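Local coordinates for protein tryptophane-5-halogenase (Microbispora sp. ATCC PTA-5024, PDB 5UAO) that probably chlorinates a tryptophan of the NAI-107 lanthipeptide precursor at carbon 5 of its indole, acting as a flavin-dependent halogenase with bound FAD, at residues Q145-T150 / A490-A495; R398-I403 / L458-E463; R433-G438 / L468-E473. All coordinates share one frame; numbering follows the deposited sequence.

How the contacts relate
Contacts 1 and 3 join helices; contact 2 sets a helix against the turn before one. Contacts 2 and 3 share helix 461-471: contact 2 lies where the chain enters it and contact 3 at its end. Their centres lie about 13 Å apart, and they touch where Ile403 of helix 383-406 packs on Leu468 and Leu469. Along the chain their segments alternate, 398-403, 433-438, 458-463, 468-473. Contact 1 encloses both in sequence and touches neither, its centre about 24 Å from that of contact 2 and about 23 Å from that of contact 3. Contact 2 thus packs near the flavin, contact 3 farther along the same helix, and contact 1 ties the following helix, 485-501, to helix 144-151.

Contact 1: Q145-T150 / A490-A495; sequences QAMLMT and ARAAAA
Extended torsions beyond CG (chi2 170°, chi3 -179°), following a first torsion that sets CG anti to the carbonyl carbon (chi1 -63°), carry SD and CE of Met147 well out from helix 144-151 toward Ala495 and Ala492 of helix 485-501. The sulfur does the closer touching: Met147 SD lies 3.6 Å from Ala495 CB and 3.7 Å from Ala495 C, meeting the methyl and the backbone beside it together. The terminal methyl goes on to the preceding turn, where Met147 CE comes 3.7 Å from Ala492 O and 4.1 Å from Ala492 CB. Ala492 and Ala495 are three residues apart, and one methionine end therefore spans successive positions on the same helix.

With Met147 and Ala495 the nearest backbone pair, their CA atoms 7.5 Å apart, the small alanines let the partner helix come close to the thioether. Arg496 and Ala499, farther along helix 485-501, also touch Met147, and Leu148 meets Ala499 as well. Round the helix from Met147, Ala146 and Met149 pack on Val117 of strand 116-119, so helix 144-151 touches both the strand and helix 485-501. Arg491 faces another way and makes a salt bridge with Glu483.

Only carbon, sulfur and one backbone oxygen meet across the two segments, burying 119 Å². Such chemistry implies cohesion from dispersion and the exclusion of water, with a polarisable sulfur fitted against alanine methyls and no directional polar bond between the segments.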
loop_
_atom_site.group_PDB
_atom_site.type_symbol
_atom_site.label_atom_id
_atom_site.label_comp_id
_atom_site.label_asym_id
_atom_site.label_seq_id
_atom_site.Cartn_x
_atom_site.Cartn_y
_atom_site.Cartn_z
ATOM N N GLN A 145 -3.762 6.457 26.259
ATOM C CA GLN A 145 -4.623 5.327 26.489
ATOM C C GLN A 145 -3.883 4.227 27.225
ATOM O O GLN A 145 -4.478 3.469 28.021
ATOM C CB GLN A 145 -5.198 4.776 25.193
ATOM C CG GLN A 145 -6.489 5.384 24.741
ATOM C CD GLN A 145 -7.047 4.682 23.504
ATOM O OE1 GLN A 145 -6.317 3.995 22.756
ATOM N NE2 GLN A 145 -8.337 4.900 23.251
ATOM N N ALA A 146 -2.578 4.127 26.989
ATOM C CA ALA A 146 -1.794 3.123 27.744
ATOM C C ALA A 146 -1.838 3.432 29.209
ATOM O O ALA A 146 -1.948 2.508 30.022
ATOM C CB ALA A 146 -0.368 3.023 27.270
ATOM N N MET A 147 -1.752 4.720 29.560
ATOM C CA MET A 147 -1.893 5.155 30.987
ATOM C C MET A 147 -3.339 5.017 31.535
ATOM O O MET A 147 -3.555 4.624 32.663
ATOM C CB MET A 147 -1.391 6.580 31.176
ATOM C CG MET A 147 0.085 6.781 30.895
ATOM S SD MET A 147 0.514 8.527 30.865
ATOM C CE MET A 147 2.254 8.446 30.499
ATOM N N LEU A 148 -4.342 5.310 30.725
ATOM C CA LEU A 148 -5.725 5.035 31.143
ATOM C C LEU A 148 -5.944 3.549 31.444
ATOM O O LEU A 148 -6.463 3.154 32.508
ATOM C CB LEU A 148 -6.674 5.568 30.077
ATOM C CG LEU A 148 -6.762 7.105 30.040
ATOM C CD1 LEU A 148 -7.124 7.610 28.658
ATOM C CD2 LEU A 148 -7.860 7.499 31.043
ATOM N N MET A 149 -5.397 2.697 30.577
ATOM C CA MET A 149 -5.507 1.254 30.843
ATOM C C MET A 149 -4.851 0.785 32.158
ATOM O O MET A 149 -5.460 0.020 32.925
ATOM C CB MET A 149 -5.003 0.458 29.648
ATOM C CG MET A 149 -5.850 0.592 28.388
ATOM S SD MET A 149 -5.243 -0.580 27.097
ATOM C CE MET A 149 -4.143 0.399 26.416
ATOM N N THR A 150 -3.626 1.208 32.406
ATOM C CA THR A 150 -2.992 0.854 33.688
ATOM C C THR A 150 -3.667 1.496 34.930
ATOM O O THR A 150 -3.577 0.958 36.026
ATOM C CB THR A 150 -1.471 1.094 33.729
ATOM O OG1 THR A 150 -1.180 2.474 33.466
ATOM C CG2 THR A 150 -0.778 0.206 32.682
ATOM N N ALA A 490 7.922 15.782 30.415
ATOM C CA ALA A 490 6.848 16.770 30.610
ATOM C C ALA A 490 5.548 16.295 30.013
ATOM O O ALA A 490 4.502 16.462 30.596
ATOM C CB ALA A 490 7.224 18.116 29.991
ATOM N N ARG A 491 5.625 15.772 28.805
ATOM C CA ARG A 491 4.449 15.337 28.089
ATOM C C ARG A 491 3.831 14.125 28.808
ATOM O O ARG A 491 2.601 13.948 28.759
ATOM C CB ARG A 491 4.886 14.960 26.675
ATOM C CG ARG A 491 3.797 14.828 25.643
ATOM C CD ARG A 491 4.412 15.146 24.288
ATOM N NE ARG A 491 5.499 14.215 24.100
ATOM C CZ ARG A 491 6.679 14.458 23.571
ATOM N NH1 ARG A 491 7.024 15.654 23.108
ATOM N NH2 ARG A 491 7.543 13.458 23.515
ATOM N N ALA A 492 4.691 13.255 29.382
ATOM C CA ALA A 492 4.239 12.077 30.129
ATOM C C ALA A 492 3.489 12.496 31.363
ATOM O O ALA A 492 2.447 11.919 31.692
ATOM C CB ALA A 492 5.394 11.134 30.513
ATOM N N ALA A 493 4.030 13.480 32.064
ATOM C CA ALA A 493 3.393 13.987 33.298
ATOM C C ALA A 493 2.028 14.630 33.004
ATOM O O ALA A 493 1.085 14.365 33.721
ATOM C CB ALA A 493 4.320 14.947 34.007
ATOM N N ALA A 494 1.902 15.408 31.922
ATOM C CA ALA A 494 0.596 15.928 31.488
ATOM C C ALA A 494 -0.388 14.777 31.261
ATOM O O ALA A 494 -1.503 14.775 31.817
ATOM C CB ALA A 494 0.719 16.730 30.222
ATOM N N ALA A 495 0.046 13.778 30.477
ATOM C CA ALA A 495 -0.758 12.567 30.223
ATOM C C ALA A 495 -1.162 11.781 31.498
ATOM O O ALA A 495 -2.330 11.384 31.624
ATOM C CB ALA A 495 -0.045 11.642 29.231
#

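Contact 2: R398-I403 / L458-E463; sequences RWFLSI and LFYGLE
Phe400 and Tyr460 carry this contact, a buried aromatic pair between helix 383-406 and the turn that leads into helix 461-471. The tight part is small. Phe400 CE2 lies 3.7 Å from both Tyr460 CG and Tyr460 CB, and 3.8 Å from Tyr460 CD1, so one corner of the phenylalanine ring bears on the root of the tyrosine. With CG anti to the backbone N (chi1 177°), the Phe400 ring extends from its helix across the gap, and the two side chains cross at about a right angle. Their planes are inclined by 39° and their centroids are 5.5 Å apart, an oblique pairing that is neither stack nor T-shape.

Around this point the packing continues on several sides. Phe459 CD2 lies over the centre of one face of the Tyr460 ring, 3.6 Å above its plane, and Leu360 of helix 358-372 touches both Phe459 and Tyr460. Phe400 also packs on Val465 and meets His404 ring edge to face. The looser side lies at the start of the turn: Leu458 is exposed to solvent, though it packs on Tyr450 of the second subunit, and Phe459 and Gly461 are partly exposed. Round helix 383-406 from Phe400, Trp399 is also partly exposed.

The tyrosine hydroxyl is directed past the apolar patch and hydrogen-bonds to Glu355 O, while the Tyr460 side chain stays about 8 Å from the bound FAD. Ring carbons thus supply the cohesion between the segments, and the single polar end of the pair is satisfied by the backbone carbonyl of Glu355.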
loop_
_atom_site.group_PDB
_atom_site.type_symbol
_atom_site.label_atom_id
_atom_site.label_comp_id
_atom_site.label_asym_id
_atom_site.label_seq_id
_atom_site.Cartn_x
_atom_site.Cartn_y
_atom_site.Cartn_z
ATOM N N ARG A 398 -2.212 -12.851 9.658
ATOM C CA ARG A 398 -1.635 -14.114 10.068
ATOM C C ARG A 398 -0.207 -13.926 10.599
ATOM O O ARG A 398 0.142 -14.419 11.669
ATOM C CB ARG A 398 -1.709 -15.141 8.913
ATOM C CG ARG A 398 -0.969 -16.431 9.180
ATOM C CD ARG A 398 0.308 -16.496 8.421
ATOM N NE ARG A 398 0.977 -17.791 8.557
ATOM C CZ ARG A 398 0.955 -18.788 7.671
ATOM N NH1 ARG A 398 0.375 -18.671 6.498
ATOM N NH2 ARG A 398 1.618 -19.916 7.949
ATOM N N TRP A 399 0.622 -13.279 9.814
ATOM C CA TRP A 399 2.002 -13.037 10.198
ATOM C C TRP A 399 2.120 -12.154 11.416
ATOM O O TRP A 399 2.948 -12.398 12.247
ATOM C CB TRP A 399 2.835 -12.458 9.059
ATOM C CG TRP A 399 2.877 -13.356 7.893
ATOM C CD1 TRP A 399 2.368 -13.092 6.670
ATOM C CD2 TRP A 399 3.365 -14.701 7.847
ATOM N NE1 TRP A 399 2.564 -14.157 5.838
ATOM C CE2 TRP A 399 3.098 -15.191 6.548
ATOM C CE3 TRP A 399 3.945 -15.559 8.792
ATOM C CZ2 TRP A 399 3.464 -16.472 6.126
ATOM C CZ3 TRP A 399 4.281 -16.833 8.394
ATOM C CH2 TRP A 399 4.049 -17.277 7.047
ATOM N N PHE A 400 1.227 -11.190 11.596
ATOM C CA PHE A 400 1.233 -10.430 12.856
ATOM C C PHE A 400 0.899 -11.304 14.068
ATOM O O PHE A 400 1.534 -11.190 15.104
ATOM C CB PHE A 400 0.194 -9.278 12.714
ATOM C CG PHE A 400 0.020 -8.418 13.950
ATOM C CD1 PHE A 400 1.110 -7.968 14.673
ATOM C CD2 PHE A 400 -1.240 -7.996 14.334
ATOM C CE1 PHE A 400 0.950 -7.123 15.766
ATOM C CE2 PHE A 400 -1.421 -7.155 15.425
ATOM C CZ PHE A 400 -0.325 -6.715 16.129
ATOM N N LEU A 401 -0.118 -12.153 13.972
ATOM C CA LEU A 401 -0.404 -13.059 15.047
ATOM C C LEU A 401 0.769 -14.004 15.297
ATOM O O LEU A 401 0.995 -14.399 16.458
ATOM C CB LEU A 401 -1.657 -13.898 14.817
ATOM C CG LEU A 401 -2.961 -13.067 14.786
ATOM C CD1 LEU A 401 -4.160 -13.976 14.529
ATOM C CD2 LEU A 401 -3.149 -12.425 16.124
ATOM N N SER A 402 1.450 -14.421 14.225
ATOM C CA SER A 402 2.579 -15.375 14.378
ATOM C C SER A 402 3.637 -14.855 15.398
ATOM O O SER A 402 4.199 -15.625 16.157
ATOM C CB SER A 402 3.238 -15.674 13.000
ATOM O OG SER A 402 4.218 -14.721 12.514
ATOM N N ILE A 403 3.899 -13.554 15.407
ATOM C CA ILE A 403 4.904 -13.007 16.320
ATOM C C ILE A 403 4.393 -12.898 17.744
ATOM O O ILE A 403 5.211 -12.659 18.625
ATOM C CB ILE A 403 5.531 -11.687 15.813
ATOM C CG1 ILE A 403 4.511 -10.554 15.783
ATOM C CG2 ILE A 403 6.082 -11.891 14.451
ATOM C CD1 ILE A 403 5.009 -9.297 16.357
ATOM N N LEU A 458 -2.866 -3.544 7.791
ATOM C CA LEU A 458 -3.332 -2.208 7.544
ATOM C C LEU A 458 -3.955 -1.574 8.742
ATOM O O LEU A 458 -3.713 -0.387 9.017
ATOM C CB LEU A 458 -4.380 -2.259 6.454
ATOM C CG LEU A 458 -4.793 -0.900 5.913
ATOM C CD1 LEU A 458 -3.564 -0.155 5.341
ATOM C CD2 LEU A 458 -5.893 -1.151 4.879
ATOM N N PHE A 459 -4.800 -2.303 9.462
ATOM C CA PHE A 459 -5.414 -1.611 10.582
ATOM C C PHE A 459 -4.419 -1.456 11.746
ATOM O O PHE A 459 -4.372 -0.435 12.366
ATOM C CB PHE A 459 -6.693 -2.315 11.086
ATOM C CG PHE A 459 -7.162 -1.751 12.353
ATOM C CD1 PHE A 459 -7.827 -0.518 12.364
ATOM C CD2 PHE A 459 -6.872 -2.365 13.570
ATOM C CE1 PHE A 459 -8.249 0.062 13.567
ATOM C CE2 PHE A 459 -7.255 -1.753 14.776
ATOM C CZ PHE A 459 -7.911 -0.538 14.768
ATOM N N TYR A 460 -3.669 -2.506 12.050
ATOM C CA TYR A 460 -2.856 -2.619 13.283
ATOM C C TYR A 460 -1.536 -1.854 13.122
ATOM O O TYR A 460 -1.020 -1.286 14.087
ATOM C CB TYR A 460 -2.624 -4.125 13.615
ATOM C CG TYR A 460 -3.908 -4.865 13.874
ATOM C CD1 TYR A 460 -4.497 -4.886 15.139
ATOM C CD2 TYR A 460 -4.566 -5.550 12.831
ATOM C CE1 TYR A 460 -5.739 -5.529 15.350
ATOM C CE2 TYR A 460 -5.761 -6.191 13.029
ATOM C CZ TYR A 460 -6.372 -6.152 14.281
ATOM O OH TYR A 460 -7.540 -6.845 14.457
ATOM N N GLY A 461 -0.953 -1.940 11.924
ATOM C CA GLY A 461 0.134 -1.061 11.494
ATOM C C GLY A 461 1.454 -1.416 12.129
ATOM O O GLY A 461 1.563 -2.384 12.915
ATOM N N LEU A 462 2.469 -0.632 11.778
ATOM C CA LEU A 462 3.777 -0.785 12.320
ATOM C C LEU A 462 3.764 -0.592 13.816
ATOM O O LEU A 462 4.550 -1.239 14.519
ATOM C CB LEU A 462 4.750 0.249 11.756
ATOM C CG LEU A 462 5.257 -0.050 10.386
ATOM C CD1 LEU A 462 6.161 1.101 10.018
ATOM C CD2 LEU A 462 5.985 -1.401 10.366
ATOM N N GLU A 463 2.909 0.308 14.299
ATOM C CA GLU A 463 2.802 0.556 15.748
ATOM C C GLU A 463 2.392 -0.724 16.501
ATOM O O GLU A 463 2.866 -1.007 17.583
ATOM C CB GLU A 463 1.884 1.789 16.072
ATOM C CG GLU A 463 0.420 1.749 15.653
ATOM C CD GLU A 463 0.142 2.087 14.161
ATOM O OE1 GLU A 463 1.104 2.191 13.375
ATOM O OE2 GLU A 463 -1.053 2.227 13.754
#

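Contact 3: R433-G438 / L468-E473; sequences RLFAAG and LLLGQE
A helix-helix packing contact in the C-terminal helical part of the halogenase joins the ends of helix 429-437 and helix 461-471, the latter closed by a Schellman motif. Phe435 of the first helix is set against Leu469 and Leu470 of the second. A chi1 of 177° turns the ring of Phe435 away from its own backbone nitrogen and toward helix 461-471. Leu469 covers one face: Leu469 CD1 stands 3.8 Å from the ring centroid of Phe435 and only 12° off the ring normal, a CH-pi contact close to the ideal position above the centre. On the same residue Leu469 CB comes 3.6 Å from Phe435 CZ. The two side chains run past each other in opposite directions, the leucine methyl lying over the ring centre while its CB lies by the CZ end.

Leu470 approaches the rim instead. Its CG sits at the ring edge, in plane, 4.0 Å from Phe435 CZ, whereas Leu470 CD2 comes 3.9 Å from Phe435 CZ at an oblique angle. Consecutive residues of one helix in this way meet one phenylalanine, Leu469 over a face and Leu470 CG at the edge, with 155 Å² buried between the segments.

Ala476, in the loop beyond the helix, also touches Phe435, while Leu470 packs onward against Leu129 and Leu133 of helix 129-136, and Leu469 against Ile403 of helix 383-406. The outer side of helix 429-437 meets the second subunit, where Arg433 makes a salt bridge with Asp384 of that chain. In the Schellman motif Glu473 is the residue of positive phi (55°), and the bond inside the turn runs from Glu473 N to Leu470 O at 3.1 Å.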
loop_
_atom_site.group_PDB
_atom_site.type_symbol
_atom_site.label_atom_id
_atom_site.label_comp_id
_atom_site.label_asym_id
_atom_site.label_seq_id
_atom_site.Cartn_x
_atom_site.Cartn_y
_atom_site.Cartn_z
ATOM N N ARG A 433 13.983 -8.492 10.823
ATOM C CA ARG A 433 15.414 -8.170 10.609
ATOM C C ARG A 433 15.626 -6.703 10.574
ATOM O O ARG A 433 16.675 -6.206 11.078
ATOM C CB ARG A 433 15.970 -8.807 9.339
ATOM C CG ARG A 433 15.966 -10.321 9.386
ATOM C CD ARG A 433 17.051 -10.965 8.541
ATOM N NE ARG A 433 16.741 -12.353 8.189
ATOM C CZ ARG A 433 15.914 -12.744 7.199
ATOM N NH1 ARG A 433 15.261 -11.861 6.418
ATOM N NH2 ARG A 433 15.718 -14.050 6.987
ATOM N N LEU A 434 14.657 -5.956 10.028
ATOM C CA LEU A 434 14.702 -4.497 10.069
ATOM C C LEU A 434 14.598 -3.963 11.512
ATOM O O LEU A 434 15.408 -3.110 11.973
ATOM C CB LEU A 434 13.569 -3.921 9.267
ATOM C CG LEU A 434 13.578 -3.973 7.722
ATOM C CD1 LEU A 434 12.407 -3.157 7.137
ATOM C CD2 LEU A 434 14.885 -3.470 7.123
ATOM N N PHE A 435 13.582 -4.470 12.213
ATOM C CA PHE A 435 13.365 -4.155 13.635
ATOM C C PHE A 435 14.619 -4.297 14.499
ATOM O O PHE A 435 14.974 -3.392 15.251
ATOM C CB PHE A 435 12.312 -5.084 14.206
ATOM C CG PHE A 435 12.056 -4.887 15.683
ATOM C CD1 PHE A 435 11.152 -3.934 16.114
ATOM C CD2 PHE A 435 12.668 -5.686 16.619
ATOM C CE1 PHE A 435 10.858 -3.798 17.434
ATOM C CE2 PHE A 435 12.381 -5.518 17.948
ATOM C CZ PHE A 435 11.490 -4.555 18.345
ATOM N N ALA A 436 15.265 -5.444 14.389
ATOM C CA ALA A 436 16.444 -5.768 15.181
ATOM C C ALA A 436 17.559 -4.740 15.042
ATOM O O ALA A 436 18.264 -4.409 16.029
ATOM C CB ALA A 436 16.960 -7.140 14.801
ATOM N N ALA A 437 17.709 -4.233 13.833
ATOM C CA ALA A 437 18.808 -3.344 13.513
ATOM C C ALA A 437 18.518 -1.965 14.064
ATOM O O ALA A 437 19.414 -1.119 14.133
ATOM C CB ALA A 437 19.007 -3.288 11.982
ATOM N N GLY A 438 17.271 -1.696 14.429
ATOM C CA GLY A 438 16.917 -0.386 15.013
ATOM C C GLY A 438 15.448 -0.243 15.308
ATOM O O GLY A 438 14.637 0.088 14.419
ATOM N N LEU A 468 4.094 -5.207 20.186
ATOM C CA LEU A 468 4.166 -6.614 20.485
ATOM C C LEU A 468 5.600 -7.053 20.635
ATOM O O LEU A 468 5.913 -7.790 21.548
ATOM C CB LEU A 468 3.461 -7.509 19.417
ATOM C CG LEU A 468 2.043 -7.834 19.835
ATOM C CD1 LEU A 468 1.949 -8.725 21.099
ATOM C CD2 LEU A 468 1.257 -6.569 20.072
ATOM N N LEU A 469 6.484 -6.547 19.784
ATOM C CA LEU A 469 7.868 -7.020 19.811
ATOM C C LEU A 469 8.652 -6.413 21.048
ATOM O O LEU A 469 9.316 -7.109 21.798
ATOM C CB LEU A 469 8.526 -6.673 18.477
ATOM C CG LEU A 469 8.095 -7.479 17.249
ATOM C CD1 LEU A 469 8.868 -6.903 16.042
ATOM C CD2 LEU A 469 8.525 -8.891 17.430
ATOM N N LEU A 470 8.427 -5.150 21.324
ATOM C CA LEU A 470 9.089 -4.503 22.468
ATOM C C LEU A 470 8.443 -4.970 23.769
ATOM O O LEU A 470 9.110 -5.158 24.806
ATOM C CB LEU A 470 8.965 -2.965 22.321
ATOM C CG LEU A 470 9.772 -2.342 21.182
ATOM C CD1 LEU A 470 9.198 -0.981 20.988
ATOM C CD2 LEU A 470 11.255 -2.298 21.486
ATOM N N GLY A 471 7.132 -5.184 23.733
ATOM C CA GLY A 471 6.455 -5.754 24.935
ATOM C C GLY A 471 6.994 -7.077 25.354
ATOM O O GLY A 471 7.083 -7.405 26.554
ATOM N N GLN A 472 7.322 -7.878 24.365
ATOM C CA GLN A 472 7.880 -9.215 24.567
ATOM C C GLN A 472 9.423 -9.262 24.658
ATOM O O GLN A 472 10.002 -10.369 24.717
ATOM C CB GLN A 472 7.392 -10.133 23.420
ATOM C CG GLN A 472 5.945 -10.557 23.514
ATOM C CD GLN A 472 5.537 -11.361 22.272
ATOM O OE1 GLN A 472 5.524 -10.868 21.125
ATOM N NE2 GLN A 472 5.254 -12.571 22.483
ATOM N N GLU A 473 10.067 -8.083 24.739
ATOM C CA GLU A 473 11.546 -7.928 24.971
ATOM C C GLU A 473 12.339 -8.691 23.953
ATOM O O GLU A 473 13.293 -9.358 24.273
ATOM C CB GLU A 473 11.960 -8.386 26.366
ATOM C CG GLU A 473 11.245 -7.651 27.484
ATOM C CD GLU A 473 11.771 -8.011 28.859
ATOM O OE1 GLU A 473 11.368 -9.072 29.396
ATOM O OE2 GLU A 473 12.601 -7.251 29.389
#